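Local coordinates for receptor-type adenylate cyclase gresag 4.1 (PDB 1FX2), which converts ATP to 3',5'-cyclic AMP and diphosphate through its class III catalytic domain, the part present here, with magnesium as cofactor, at the interface of chains A and B. Numbering follows the deposited sequence. Chains: chain A/B, Receptor-type adenylate cyclase gresag 4.1.

The interface of chains A and B. Residues chain A 180, 183-184, 214; chain B 83, 86-87, 126.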
loop_
_atom_site.group_PDB
_atom_site.type_symbol
_atom_site.label_atom_id
_atom_site.label_comp_id
_atom_site.label_asym_id
_atom_site.label_seq_id
_atom_site.Cartn_x
_atom_site.Cartn_y
_atom_site.Cartn_z
ATOM N N HIS A 180 4.594 2.959 -0.635
ATOM C CA HIS A 180 5.114 1.620 -0.407
ATOM C C HIS A 180 6.600 1.574 -0.643
ATOM O O HIS A 180 7.280 0.810 0.008
ATOM C CB HIS A 180 4.371 0.635 -1.340
ATOM C CG HIS A 180 4.762 -0.798 -1.117
ATOM N ND1 HIS A 180 5.651 -1.493 -1.900
ATOM C CD2 HIS A 180 4.379 -1.634 -0.123
ATOM C CE1 HIS A 180 5.801 -2.713 -1.390
ATOM N NE2 HIS A 180 5.036 -2.813 -0.321
ATOM N N TYR A 183 8.215 2.468 2.546
ATOM C CA TYR A 183 7.975 1.434 3.567
ATOM C C TYR A 183 8.883 0.250 3.316
ATOM O O TYR A 183 9.564 -0.183 4.262
ATOM C CB TYR A 183 6.516 1.006 3.524
ATOM C CG TYR A 183 6.168 -0.008 4.599
ATOM C CD1 TYR A 183 6.223 0.393 5.934
ATOM C CD2 TYR A 183 5.766 -1.299 4.312
ATOM C CE1 TYR A 183 5.907 -0.500 6.961
ATOM C CE2 TYR A 183 5.417 -2.189 5.357
ATOM C CZ TYR A 183 5.506 -1.771 6.660
ATOM O OH TYR A 183 5.196 -2.683 7.701
ATOM N N MET A 184 9.037 -0.214 2.057
ATOM C CA MET A 184 9.863 -1.376 1.846
ATOM C C MET A 184 11.349 -1.019 1.733
ATOM O O MET A 184 12.178 -1.966 1.663
ATOM C CB MET A 184 9.168 -2.398 0.792
ATOM C CG MET A 184 8.071 -3.534 1.524
ATOM S SD MET A 184 8.572 -4.335 2.554
ATOM C CE MET A 184 9.783 -5.254 1.589
ATOM N N TYR A 214 0.711 4.234 2.758
ATOM C CA TYR A 214 0.680 3.718 4.082
ATOM C C TYR A 214 0.636 4.893 5.045
ATOM O O TYR A 214 1.437 5.818 4.924
ATOM C CB TYR A 214 1.933 2.862 4.338
ATOM C CG TYR A 214 1.870 1.550 3.617
ATOM C CD1 TYR A 214 2.127 1.491 2.248
ATOM C CD2 TYR A 214 1.355 0.436 4.258
ATOM C CE1 TYR A 214 1.830 0.333 1.529
ATOM C CE2 TYR A 214 1.090 -0.739 3.535
ATOM C CZ TYR A 214 1.328 -0.719 2.190
ATOM O OH TYR A 214 1.050 -1.907 1.494
ATOM N N LEU B 83 0.743 -7.802 -0.773
ATOM C CA LEU B 83 1.490 -6.880 0.072
ATOM C C LEU B 83 1.689 -7.410 1.508
ATOM O O LEU B 83 2.833 -7.397 1.982
ATOM C CB LEU B 83 0.811 -5.517 0.085
ATOM C CG LEU B 83 0.812 -4.871 -1.311
ATOM C CD1 LEU B 83 -0.247 -3.724 -1.309
ATOM C CD2 LEU B 83 2.190 -4.261 -1.623
ATOM N N LEU B 86 4.312 -10.071 1.544
ATOM C CA LEU B 86 5.655 -9.535 1.341
ATOM C C LEU B 86 6.167 -8.935 2.662
ATOM O O LEU B 86 7.347 -9.070 3.044
ATOM C CB LEU B 86 5.590 -8.438 0.258
ATOM C CG LEU B 86 6.890 -7.602 0.167
ATOM C CD1 LEU B 86 8.053 -8.483 -0.495
ATOM C CD2 LEU B 86 6.578 -6.470 -0.892
ATOM N N HIS B 87 5.246 -8.318 3.406
ATOM C CA HIS B 87 5.649 -7.643 4.658
ATOM C C HIS B 87 5.823 -8.559 5.839
ATOM O O HIS B 87 6.600 -8.258 6.753
ATOM C CB HIS B 87 4.630 -6.579 5.021
ATOM C CG HIS B 87 4.444 -5.546 3.952
ATOM N ND1 HIS B 87 3.273 -4.812 3.822
ATOM C CD2 HIS B 87 5.230 -5.205 2.900
ATOM C CE1 HIS B 87 3.368 -4.067 2.727
ATOM N NE2 HIS B 87 4.536 -4.266 2.154
ATOM N N SER B 126 14.742 -8.297 -1.682
ATOM C CA SER B 126 13.887 -8.169 -0.487
ATOM C C SER B 126 12.803 -7.117 -0.601
ATOM O O SER B 126 11.798 -7.233 0.092
ATOM C CB SER B 126 14.767 -7.907 0.740
ATOM O OG SER B 126 15.463 -6.680 0.650
#
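The imidazole nitrogens A:His180 NE2 and B:His87 NE2 meet at 2.9 Å in a hydrogen bond between the two copies, bent to 144° at the hydrogen. For the bond to form, one nitrogen must carry the proton and the other offer its lone pair; which does so is not seen. CG of A:His180 lies anti to the backbone N (chi1 -176°), which carries the ring out from the start of its helix towards chain B.

Chain A packs round B:His87 on one face and along the rim, and its own helix closes the other face. The ring of A:Tyr183 stands almost upright on the first face, planes 80° apart, and directs its CE2 edge at the middle of the imidazole, 3.7 Å from B:His87 ND1. On the opposite face lies the carbonyl oxygen of B:Leu83, from the preceding turn. The phenol oxygen of A:Tyr214 lies in the imidazole plane and straight ahead of the CE1 C-H, with OH 3.4 Å from B:His87 CE1, a weak polar contact at most. The A:Met184 thioether lies beside the rim near CD2, but its internal geometry is poor and its placement approximate. The tyrosine ring, the carbonyl oxygen and the NE2 bond together should restrict rotation of the imidazole.

The A:His180 ring is packed in turn by leucines: methyl CD2 of B:Leu83 sits over its face, 3.8 Å from the ring centroid, while CD2 of B:Leu86 touches its edge at CE1. As modelled, A:Met184 CE and the branch carbon of B:Leu86 approach tip to tip, with the backbone oxygen of B:Ser126 also nearby.

Because the domain is monomeric and the pairing is not an exact two-fold, this is plausibly a crystal-packing contact rather than the catalytic dimer. Different surfaces of the cyclase domain meet: the short helix 180-184 and strand 211-216 of chain A against the C-terminal end of helix 71-87 and helix 122-128 of chain B.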